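Local coordinates for methyl-CpG-binding domain protein 3 (Homo sapiens, PDB 6CCG) that binds methylated CpG DNA through its methyl-CpG-binding domain and probably takes part in transcriptional regulation, at residues Pro49-Ala52 with Arg53-Gly57. Sequence-based numbering, arbitrary orientation.
With nucleotides of chain D.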
loop_
_atom_site.group_PDB
_atom_site.type_symbol
_atom_site.label_atom_id
_atom_site.label_comp_id
_atom_site.label_asym_id
_atom_site.label_seq_id
_atom_site.Cartn_x
_atom_site.Cartn_y
_atom_site.Cartn_z
ATOM N N PRO A 49 -6.808 -6.091 -4.684
ATOM C CA PRO A 49 -6.879 -7.416 -5.372
ATOM C C PRO A 49 -5.542 -7.842 -5.917
ATOM O O PRO A 49 -5.157 -9.021 -5.759
ATOM C CB PRO A 49 -7.865 -7.169 -6.508
ATOM C CG PRO A 49 -8.722 -6.050 -6.020
ATOM C CD PRO A 49 -7.819 -5.159 -5.214
ATOM N N GLN A 50 -4.816 -6.904 -6.524
ATOM C CA GLN A 50 -3.441 -7.174 -6.997
ATOM C C GLN A 50 -2.525 -7.701 -5.869
ATOM O O GLN A 50 -1.878 -8.719 -6.035
ATOM C CB GLN A 50 -2.842 -5.927 -7.616
ATOM C CG GLN A 50 -1.568 -6.163 -8.389
ATOM C CD GLN A 50 -0.880 -4.893 -8.810
ATOM O OE1 GLN A 50 -1.140 -3.799 -8.240
ATOM N NE2 GLN A 50 0.040 -5.012 -9.824
ATOM N N LEU A 51 -2.502 -6.982 -4.733
ATOM C CA LEU A 51 -1.755 -7.401 -3.531
ATOM C C LEU A 51 -2.155 -8.788 -3.009
ATOM O O LEU A 51 -1.299 -9.548 -2.558
ATOM C CB LEU A 51 -1.971 -6.394 -2.397
ATOM C CG LEU A 51 -1.020 -6.345 -1.219
ATOM C CD1 LEU A 51 0.428 -6.216 -1.683
ATOM C CD2 LEU A 51 -1.397 -5.133 -0.323
ATOM N N ALA A 52 -3.459 -9.080 -3.035
ATOM C CA ALA A 52 -3.979 -10.287 -2.488
ATOM C C ALA A 52 -3.513 -11.551 -3.306
ATOM O O ALA A 52 -3.363 -12.647 -2.741
ATOM C CB ALA A 52 -5.491 -10.215 -2.389
ATOM N N ARG A 53 -3.229 -11.373 -4.587
ATOM C CA ARG A 53 -2.622 -12.478 -5.405
ATOM C C ARG A 53 -1.189 -12.898 -4.942
ATOM O O ARG A 53 -0.778 -14.022 -5.176
ATOM C CB ARG A 53 -2.632 -12.082 -6.899
ATOM C CG ARG A 53 -4.046 -12.048 -7.500
ATOM C CD ARG A 53 -4.019 -12.053 -9.010
ATOM N NE ARG A 53 -3.640 -10.765 -9.555
ATOM C CZ ARG A 53 -4.470 -9.720 -9.701
ATOM N NH1 ARG A 53 -4.011 -8.580 -10.233
ATOM N NH2 ARG A 53 -5.763 -9.796 -9.316
ATOM N N TYR A 54 -0.459 -11.994 -4.280
ATOM C CA TYR A 54 0.894 -12.302 -3.718
ATOM C C TYR A 54 0.853 -12.738 -2.246
ATOM O O TYR A 54 1.489 -13.738 -1.870
ATOM C CB TYR A 54 1.864 -11.109 -3.935
ATOM C CG TYR A 54 2.221 -10.988 -5.380
ATOM C CD1 TYR A 54 1.273 -10.548 -6.306
ATOM C CD2 TYR A 54 3.489 -11.389 -5.865
ATOM C CE1 TYR A 54 1.567 -10.483 -7.680
ATOM C CE2 TYR A 54 3.794 -11.329 -7.222
ATOM C CZ TYR A 54 2.818 -10.859 -8.131
ATOM O OH TYR A 54 3.068 -10.771 -9.495
ATOM N N LEU A 55 0.079 -12.027 -1.435
ATOM C CA LEU A 55 0.063 -12.256 0.018
ATOM C C LEU A 55 -1.143 -12.999 0.565
ATOM O O LEU A 55 -1.087 -13.488 1.704
ATOM C CB LEU A 55 0.164 -10.892 0.724
ATOM C CG LEU A 55 1.518 -10.223 0.676
ATOM C CD1 LEU A 55 1.425 -8.880 1.376
ATOM C CD2 LEU A 55 2.591 -11.117 1.337
ATOM N N GLY A 56 -2.222 -13.101 -0.229
ATOM C CA GLY A 56 -3.478 -13.738 0.197
ATOM C C GLY A 56 -3.304 -15.114 0.817
ATOM O O GLY A 56 -4.002 -15.450 1.769
ATOM N N GLY A 57 -2.369 -15.907 0.280
ATOM C CA GLY A 57 -2.019 -17.217 0.862
ATOM C C GLY A 57 -1.213 -17.043 2.136
ATOM O O GLY A 57 -1.669 -17.420 3.218
ATOM P P DG D 5 -10.686 -2.626 -4.101
ATOM O OP1 DG D 5 -11.546 -3.843 -4.052
ATOM O OP2 DG D 5 -9.468 -2.488 -3.261
ATOM O "O5'" DG D 5 -10.233 -2.435 -5.617
ATOM C "C5'" DG D 5 -11.174 -2.686 -6.660
ATOM C "C4'" DG D 5 -10.655 -2.183 -7.986
ATOM O "O4'" DG D 5 -10.662 -0.743 -8.009
ATOM C "C3'" DG D 5 -9.216 -2.601 -8.344
ATOM O "O3'" DG D 5 -9.306 -3.695 -9.277
ATOM C "C2'" DG D 5 -8.564 -1.293 -8.815
ATOM C "C1'" DG D 5 -9.752 -0.362 -8.993
ATOM N N9 DG D 5 -9.503 1.078 -8.854
ATOM C C8 DG D 5 -8.734 1.713 -7.905
ATOM N N7 DG D 5 -8.699 3.010 -8.060
ATOM C C5 DG D 5 -9.474 3.242 -9.188
ATOM C C6 DG D 5 -9.793 4.463 -9.858
ATOM O O6 DG D 5 -9.456 5.605 -9.565
ATOM N N1 DG D 5 -10.618 4.244 -10.958
ATOM C C2 DG D 5 -11.083 3.014 -11.365
ATOM N N2 DG D 5 -11.880 3.006 -12.447
ATOM N N3 DG D 5 -10.771 1.871 -10.768
ATOM C C4 DG D 5 -9.979 2.060 -9.688
#
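In R53 the chain sets out with CG anti to its own carbonyl carbon (chi1 -69°) and then bends at chi3 (-75°), which folds the guanidinium back along the helix over P49 and Q50. One face of that flat group lies above P49 O and Q50 CA, both toward its rim, with R53 NH1 3.6 Å from Q50 CA. The amide of Q50 instead runs out extended and accepts a hydrogen bond from R46 N at OE1, its plane turned 43° from the guanidinium. Y54 brings its ring edge, in plane, to Q50 O, with CD1 3.7 Å from that oxygen.

The turn from L51 to G56 illustrates how neighbouring amides share a carbonyl. L51 O takes a nearly straight bond from L55 N (3.1 Å) and a second from Y54 N. G56 N then closes on A52 O at 2.8 Å, continuing the i to i+4 pattern to the first glycine.

At the other end, P49 rests its ring against the backbone of DG5 of chain D, CD lying 3.7 Å from O5'. An alanine here would remove CG and CD from beside the sugar-phosphate and would probably open a gap against the DNA.

On the inward side, L51 CD1 meets L55 CD1 at 4.2 Å, and both leucines pack on W17, L55 also on L13. Helix 48-55 is thereby seated on loop residues L13 and W17 and on strand 44-45, where L51 and Q50 touch F45 and the Y54 ring meets it edge-to-face.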